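Local coordinates for protein (alpha-2u-globulin) (Rattus norvegicus, PDB 2A2U) that probably binds small hydrophobic ligands inside a lipocalin barrel, and is known in complex with a hyaline droplet inducer, at residues Met121-Asn126 / Glu158-Thr163; Arg48-Glu53 / Glu131-Met136; Gly27-Ala32 / Phe109-Thr114. All blocks are in the same frame, centred on the assembly; numbering follows the deposited sequence.

Contact 1: residues Met121-Asn126 / Glu158-Thr163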
# COMPACT_ATOMS: atom_id res chain seq x y z
N MET A 121 -5.58 16.77 19.97
CA MET A 121 -4.63 15.95 20.71
C MET A 121 -4.86 14.49 20.31
O MET A 121 -5.97 13.97 20.39
CB MET A 121 -4.83 16.14 22.21
CG MET A 121 -4.91 17.60 22.64
SD MET A 121 -5.10 17.84 24.40
CE MET A 121 -4.69 19.56 24.54
N PHE A 122 -3.80 13.86 19.82
CA PHE A 122 -3.87 12.47 19.42
C PHE A 122 -3.08 11.65 20.42
O PHE A 122 -2.11 12.13 20.99
CB PHE A 122 -3.23 12.26 18.04
CG PHE A 122 -4.04 12.80 16.89
CD1 PHE A 122 -5.03 12.03 16.30
CD2 PHE A 122 -3.74 14.04 16.33
CE1 PHE A 122 -5.70 12.48 15.18
CE2 PHE A 122 -4.41 14.50 15.22
CZ PHE A 122 -5.39 13.72 14.64
N HIS A 123 -3.51 10.42 20.63
CA HIS A 123 -2.81 9.50 21.53
C HIS A 123 -2.51 8.26 20.71
O HIS A 123 -3.41 7.62 20.17
CB HIS A 123 -3.68 9.14 22.73
CG HIS A 123 -3.06 8.11 23.61
ND1 HIS A 123 -3.51 6.82 23.67
CD2 HIS A 123 -1.98 8.17 24.43
CE1 HIS A 123 -2.74 6.11 24.47
NE2 HIS A 123 -1.80 6.92 24.95
N LEU A 124 -1.24 7.90 20.62
CA LEU A 124 -0.82 6.77 19.83
C LEU A 124 0.03 5.73 20.55
O LEU A 124 0.91 6.08 21.33
CB LEU A 124 -0.06 7.27 18.59
CG LEU A 124 0.77 6.29 17.75
CD1 LEU A 124 0.84 6.76 16.33
CD2 LEU A 124 2.17 6.11 18.31
N ILE A 125 -0.22 4.46 20.24
CA ILE A 125 0.55 3.36 20.79
C ILE A 125 1.25 2.69 19.61
O ILE A 125 0.64 2.45 18.58
CB ILE A 125 -0.32 2.30 21.47
CG1 ILE A 125 -1.25 2.95 22.49
CG2 ILE A 125 0.56 1.30 22.20
CD1 ILE A 125 -2.30 2.00 23.03
N ASN A 126 2.53 2.38 19.77
CA ASN A 126 3.29 1.76 18.69
C ASN A 126 3.75 0.35 19.05
O ASN A 126 4.07 0.08 20.19
CB ASN A 126 4.49 2.64 18.35
CG ASN A 126 5.46 1.97 17.40
OD1 ASN A 126 6.32 1.20 17.83
ND2 ASN A 126 5.35 2.28 16.12
N GLU A 158 0.88 13.51 31.52
CA GLU A 158 1.17 12.98 32.84
C GLU A 158 0.11 11.97 33.24
O GLU A 158 0.42 10.95 33.85
CB GLU A 158 1.23 14.11 33.86
CG GLU A 158 2.24 15.17 33.51
CD GLU A 158 2.66 15.98 34.71
OE1 GLU A 158 1.79 16.30 35.56
OE2 GLU A 158 3.86 16.28 34.82
N ALA A 159 -1.13 12.24 32.86
CA ALA A 159 -2.24 11.35 33.16
C ALA A 159 -2.10 10.03 32.38
O ALA A 159 -2.88 9.10 32.57
CB ALA A 159 -3.56 12.02 32.82
N HIS A 160 -1.12 9.98 31.48
CA HIS A 160 -0.86 8.80 30.67
C HIS A 160 0.55 8.28 30.88
O HIS A 160 1.14 7.68 29.99
CB HIS A 160 -1.09 9.11 29.19
CG HIS A 160 -2.53 9.31 28.84
ND1 HIS A 160 -3.33 8.29 28.37
CD2 HIS A 160 -3.33 10.40 28.93
CE1 HIS A 160 -4.56 8.74 28.19
NE2 HIS A 160 -4.58 10.02 28.52
N GLY A 161 1.10 8.55 32.06
CA GLY A 161 2.42 8.07 32.38
C GLY A 161 3.61 8.75 31.74
O GLY A 161 4.74 8.36 32.01
N ILE A 162 3.40 9.74 30.88
CA ILE A 162 4.53 10.43 30.26
C ILE A 162 4.96 11.60 31.13
O ILE A 162 4.15 12.48 31.44
CB ILE A 162 4.21 10.88 28.82
CG1 ILE A 162 3.79 9.66 27.98
CG2 ILE A 162 5.43 11.52 28.19
CD1 ILE A 162 2.93 9.99 26.80
N THR A 163 6.21 11.58 31.57
CA THR A 163 6.77 12.61 32.44
C THR A 163 7.01 13.93 31.72
O THR A 163 7.24 13.95 30.51
CB THR A 163 8.10 12.14 33.08
OG1 THR A 163 9.12 12.05 32.08
CG2 THR A 163 7.94 10.78 33.72
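Two histidines, His123 and His160, account for all the close approaches between these segments, and their rings are neither stacked nor perpendicular. The ring centroids lie 5.0 Å apart and the planes are inclined at 37°. The two side chains cross obliquely, and one corner of the His160 ring comes over a face of His123. No hydrogen bond joins the segments, and the buried surface is 83 Å², which marks a light contact on the outside of the protein.

The torsions explain the approach. His123 has CG anti to its own amide nitrogen (chi1 175°), which carries the imidazole off strand 119-128 towards the turn. His160, with CG anti to its carbonyl carbon, extends to meet it. The polar end of His123 is engaged elsewhere: NE2 is hydrogen-bonded to Gln134 OE1 on the adjacent strand, which leaves a ring face for His160 while limiting the rotation of the imidazole. The same Gln134 side chain lies beside the backbone carbonyl of His160.

His160 owes its position to the end of helix 147-158. Glu158 to Gly161 forms a type I turn in which Gly161 N donates to Glu158 O at 3.1 Å, while Ile162 N bonds to the carbonyl of the residue before Glu158. With a positive phi at Gly161 (74°), these bonds define a Schellman motif that stops the helix and turns the chain away. On the strand, Met121 packs against Phe153 and Leu156 of the same helix, and Ile125 reaches Pro94 of the second subunit. Such a C-terminal helix laid against the outside of an antiparallel barrel is characteristic of the lipocalin fold.

Contact 2: residues Arg48-Glu53 / Glu131-Met136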
# COMPACT_ATOMS: atom_id res chain seq x y z
N ARG A 48 11.69 8.73 24.66
CA ARG A 48 12.25 9.99 24.17
C ARG A 48 13.09 9.95 22.90
O ARG A 48 13.10 10.92 22.14
CB ARG A 48 13.05 10.63 25.29
CG ARG A 48 12.83 12.11 25.43
CD ARG A 48 13.77 12.69 26.46
NE ARG A 48 13.51 14.10 26.69
CZ ARG A 48 13.84 15.08 25.86
NH1 ARG A 48 14.46 14.81 24.71
NH2 ARG A 48 13.54 16.34 26.16
N GLU A 49 13.79 8.85 22.68
CA GLU A 49 14.64 8.68 21.50
C GLU A 49 13.85 8.91 20.20
O GLU A 49 14.38 9.45 19.23
CB GLU A 49 15.23 7.26 21.52
CG GLU A 49 15.85 6.79 20.22
CD GLU A 49 15.97 5.27 20.16
OE1 GLU A 49 14.99 4.58 20.51
OE2 GLU A 49 17.03 4.77 19.74
N LYS A 50 12.58 8.52 20.22
CA LYS A 50 11.66 8.62 19.09
C LYS A 50 11.24 10.04 18.72
O LYS A 50 11.03 10.33 17.54
CB LYS A 50 10.42 7.78 19.38
CG LYS A 50 10.68 6.31 19.57
CD LYS A 50 11.04 5.67 18.26
CE LYS A 50 11.35 4.20 18.43
NZ LYS A 50 11.59 3.53 17.11
N ILE A 51 11.06 10.89 19.73
CA ILE A 51 10.65 12.27 19.49
C ILE A 51 11.82 13.25 19.39
O ILE A 51 11.63 14.43 19.09
CB ILE A 51 9.66 12.76 20.57
CG1 ILE A 51 10.29 12.69 21.96
CG2 ILE A 51 8.40 11.93 20.53
CD1 ILE A 51 9.43 13.34 23.03
N GLU A 52 13.03 12.76 19.61
CA GLU A 52 14.21 13.61 19.53
C GLU A 52 14.71 13.71 18.11
O GLU A 52 14.13 13.10 17.21
CB GLU A 52 15.33 13.06 20.40
CG GLU A 52 15.18 13.38 21.86
CD GLU A 52 16.05 12.51 22.74
OE1 GLU A 52 17.00 11.87 22.22
OE2 GLU A 52 15.79 12.44 23.96
N GLU A 53 15.77 14.49 17.91
CA GLU A 53 16.39 14.69 16.60
C GLU A 53 16.59 13.32 15.96
O GLU A 53 17.00 12.37 16.63
CB GLU A 53 17.74 15.38 16.77
CG GLU A 53 18.54 15.60 15.48
CD GLU A 53 18.17 16.88 14.76
OE1 GLU A 53 17.48 17.74 15.33
OE2 GLU A 53 18.59 17.04 13.60
N GLU A 131 7.98 -4.97 21.18
CA GLU A 131 7.89 -3.77 22.02
C GLU A 131 6.81 -2.76 21.64
O GLU A 131 6.39 -2.67 20.48
CB GLU A 131 9.23 -3.05 22.07
CG GLU A 131 10.31 -3.81 22.80
CD GLU A 131 11.66 -3.15 22.68
OE1 GLU A 131 11.76 -2.05 22.10
OE2 GLU A 131 12.65 -3.73 23.18
N THR A 132 6.39 -1.98 22.63
CA THR A 132 5.39 -0.94 22.47
C THR A 132 5.81 0.34 23.18
O THR A 132 6.73 0.33 24.00
CB THR A 132 4.03 -1.35 23.06
OG1 THR A 132 4.16 -1.50 24.48
CG2 THR A 132 3.53 -2.64 22.46
N PHE A 133 5.15 1.44 22.84
CA PHE A 133 5.40 2.73 23.47
C PHE A 133 4.30 3.70 23.13
O PHE A 133 3.66 3.59 22.09
CB PHE A 133 6.80 3.30 23.13
CG PHE A 133 6.94 3.88 21.74
CD1 PHE A 133 6.53 5.18 21.47
CD2 PHE A 133 7.52 3.13 20.72
CE1 PHE A 133 6.69 5.73 20.19
CE2 PHE A 133 7.69 3.67 19.45
CZ PHE A 133 7.27 4.97 19.19
N GLN A 134 4.01 4.59 24.07
CA GLN A 134 2.99 5.61 23.91
C GLN A 134 3.58 6.86 23.29
O GLN A 134 4.75 7.17 23.47
CB GLN A 134 2.37 5.97 25.25
CG GLN A 134 1.47 4.93 25.84
CD GLN A 134 0.72 5.47 27.03
OE1 GLN A 134 0.03 6.48 26.93
NE2 GLN A 134 0.89 4.83 28.18
N LEU A 135 2.73 7.59 22.58
CA LEU A 135 3.10 8.84 21.94
C LEU A 135 1.88 9.76 21.98
O LEU A 135 0.78 9.32 21.69
CB LEU A 135 3.49 8.61 20.49
CG LEU A 135 3.78 9.93 19.78
CD1 LEU A 135 5.12 10.45 20.23
CD2 LEU A 135 3.80 9.73 18.30
N MET A 136 2.08 11.01 22.36
CA MET A 136 0.98 11.97 22.40
C MET A 136 1.38 13.24 21.69
O MET A 136 2.48 13.74 21.87
CB MET A 136 0.55 12.25 23.83
CG MET A 136 -0.43 11.22 24.31
SD MET A 136 -1.00 11.50 25.96
CE MET A 136 -2.09 12.85 25.71
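Lys50 and Ile51 pack on Phe133 and Leu135, joining the long loop between the first two barrel strands to strand 131-140. In lipocalins this loop folds back over the open end of the barrel and partly closes the ligand cavity. The present contact, buried and built from side chains, is consistent with that role.

The first interaction is CH-pi. Lys50 CG lies 4.1 Å from the centroid of the Phe133 ring and 29° off its normal, so the methylene is over the face. Its nearest ring atom is Phe133 CZ, 3.7 Å from Lys50 CG. The lysine chain bends at chi2 (-72°) and then runs across the ring, bringing Lys50 CE within 3.8 Å of Phe133 CE2. A salt bridge from Lys50 NZ to Asp104 fixes the far end. Cut back to an alanine, the residue would no longer cover this ring face, and the Asp104 carboxylate is likely to lose its lysine partner.

The second is apolar packing: Ile51 CG2 meets Leu135 CD1 at 3.6 Å, the two side chains sliding past each other in opposite directions. Both torsions of Leu135 together bring CD1 towards the loop, although the bond to CB does not point there. Ile51 also touches Ile168.

The third kind is ionic and internal to the loop. A salt bridge braces the turn from Arg48 to Glu52, whose backbone bonds are weak. Arg48 NH1 donates to Glu52 OE2 at 2.8 Å, close to the guanidinium plane, with an N-H...O angle of 156°.

Contact 3: residues Gly27-Ala32 / Phe109-Thr114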
# COMPACT_ATOMS: atom_id res chain seq x y z
N GLY A 27 -16.65 9.34 21.69
CA GLY A 27 -17.68 9.02 20.72
C GLY A 27 -18.69 10.15 20.63
O GLY A 27 -19.83 10.01 21.08
N ASN A 28 -18.25 11.27 20.06
CA ASN A 28 -19.08 12.46 19.89
C ASN A 28 -18.40 13.37 18.88
O ASN A 28 -18.93 14.41 18.48
CB ASN A 28 -19.27 13.20 21.23
CG ASN A 28 -17.96 13.52 21.92
OD1 ASN A 28 -16.89 13.06 21.52
ND2 ASN A 28 -18.05 14.31 22.98
N LEU A 29 -17.21 12.94 18.46
CA LEU A 29 -16.40 13.65 17.50
C LEU A 29 -17.04 13.70 16.11
O LEU A 29 -17.84 12.86 15.75
CB LEU A 29 -15.04 12.97 17.40
CG LEU A 29 -14.08 13.64 16.43
CD1 LEU A 29 -13.43 14.82 17.12
CD2 LEU A 29 -13.04 12.67 15.95
N ASP A 30 -16.66 14.72 15.34
CA ASP A 30 -17.12 14.94 13.98
C ASP A 30 -15.82 15.09 13.19
O ASP A 30 -15.37 16.20 12.91
CB ASP A 30 -17.96 16.21 13.89
CG ASP A 30 -18.53 16.44 12.49
OD1 ASP A 30 -18.33 15.59 11.60
OD2 ASP A 30 -19.18 17.48 12.27
N VAL A 31 -15.21 13.95 12.87
CA VAL A 31 -13.94 13.89 12.15
C VAL A 31 -13.88 14.72 10.87
O VAL A 31 -12.82 15.15 10.45
CB VAL A 31 -13.53 12.42 11.87
CG1 VAL A 31 -14.38 11.83 10.77
CG2 VAL A 31 -12.07 12.33 11.50
N ALA A 32 -15.04 14.96 10.27
CA ALA A 32 -15.12 15.75 9.05
C ALA A 32 -14.54 17.14 9.24
O ALA A 32 -13.96 17.71 8.31
CB ALA A 32 -16.56 15.86 8.60
N PHE A 109 -4.05 4.64 17.03
CA PHE A 109 -4.24 5.96 17.63
C PHE A 109 -5.68 6.39 17.74
O PHE A 109 -6.55 5.85 17.06
CB PHE A 109 -3.42 7.03 16.91
CG PHE A 109 -3.87 7.31 15.52
CD1 PHE A 109 -4.88 8.24 15.27
CD2 PHE A 109 -3.25 6.69 14.45
CE1 PHE A 109 -5.27 8.54 13.97
CE2 PHE A 109 -3.62 6.99 13.15
CZ PHE A 109 -4.64 7.93 12.91
N THR A 110 -5.93 7.34 18.63
CA THR A 110 -7.27 7.89 18.85
C THR A 110 -7.21 9.40 18.98
O THR A 110 -6.15 9.96 19.23
CB THR A 110 -7.91 7.33 20.13
OG1 THR A 110 -7.03 7.54 21.24
CG2 THR A 110 -8.19 5.86 19.99
N ILE A 111 -8.34 10.04 18.76
CA ILE A 111 -8.45 11.49 18.88
C ILE A 111 -8.90 11.74 20.30
O ILE A 111 -10.05 11.53 20.66
CB ILE A 111 -9.45 12.04 17.86
CG1 ILE A 111 -8.95 11.71 16.45
CG2 ILE A 111 -9.60 13.53 18.02
CD1 ILE A 111 -9.93 11.98 15.35
N LEU A 112 -7.93 12.13 21.12
CA LEU A 112 -8.14 12.36 22.53
C LEU A 112 -9.03 13.55 22.84
O LEU A 112 -10.00 13.42 23.60
CB LEU A 112 -6.79 12.52 23.22
CG LEU A 112 -6.65 11.91 24.60
CD1 LEU A 112 -6.98 10.44 24.53
CD2 LEU A 112 -5.23 12.10 25.10
N LYS A 113 -8.71 14.71 22.27
CA LYS A 113 -9.49 15.93 22.50
C LYS A 113 -9.30 16.94 21.37
O LYS A 113 -8.20 17.08 20.85
CB LYS A 113 -9.08 16.56 23.85
CG LYS A 113 -9.91 17.76 24.26
CD LYS A 113 -9.53 18.25 25.66
CE LYS A 113 -10.11 17.36 26.75
NZ LYS A 113 -11.60 17.45 26.85
N THR A 114 -10.38 17.60 20.98
CA THR A 114 -10.31 18.59 19.91
C THR A 114 -11.42 19.63 20.06
O THR A 114 -12.48 19.32 20.61
CB THR A 114 -10.44 17.93 18.51
OG1 THR A 114 -10.10 18.88 17.49
CG2 THR A 114 -11.85 17.47 18.26
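Leu29 holds CG anti to its amide nitrogen (chi1 -179°), and this setting projects both of its methyls onto Ile111 and Thr114. Ile111 answers with an extended end (chi2 171°) that pushes CD1 forward from strand 106-114. In the resulting apolar contact Leu29 CD2 is 3.2 Å from Ile111 CD1, the two side chains crossing at about a right angle. The other branch of the leucine goes to the threonine, where Leu29 CD1 lies 3.3 Å from Thr114 CG2. The fork of Leu29 therefore spans two residues of the strand, while Val31 CG2 adds a looser touch, 4.4 Å from Ile111 CD1.

Thr114 divides its branches by polarity: the methyl meets Leu29, and OG1 is hydrogen-bonded to Tyr119 O, a bond that fixes the rotation of the side chain. Ile111 and Thr114 are three positions apart yet both point to Leu29. A classic beta bulge accounts for this, because Leu112 and Lys113 both face Met121 and shift the later residues by one place. Lys113 accordingly turns away from the loop.

No hydrogen bond crosses between the segments, but the loop is tied nearby through Asp30 N to Tyr116 OH. Around the apolar cluster, Ile111 also touches Leu34 and Phe122, and Val31 packs on Tyr99. The 3-10 turn beginning at Val31 leads towards the Gly-X-Trp signature at the start of strand 36-44. An N-terminal 3-10 segment crossing one end of the barrel is a hallmark of lipocalins, and here Leu29, just before it, and Val31 within it pack on strand 106-114.

From the N terminus, 27-32 waits until 109-114 for its partner, so contact 3 closes a loop that already contains most of the barrel strands. Within that loop lies 48-53, but its partner 131-136 comes later, and contacts 3 and 2 therefore cross. Segment 121-126 follows the closure of contact 3, putting contacts 3 and 1 in series. Contact 1 closes last, at 158-163, and crosses contact 2. The strand segments 109-114, 121-126 and 131-136 are successive neighbours in one antiparallel sheet. Onto it the contacts bring the N-terminal lead-in, the first long loop and the turn after the helix, with contacts 2 and 3 about 22 Å apart between centres.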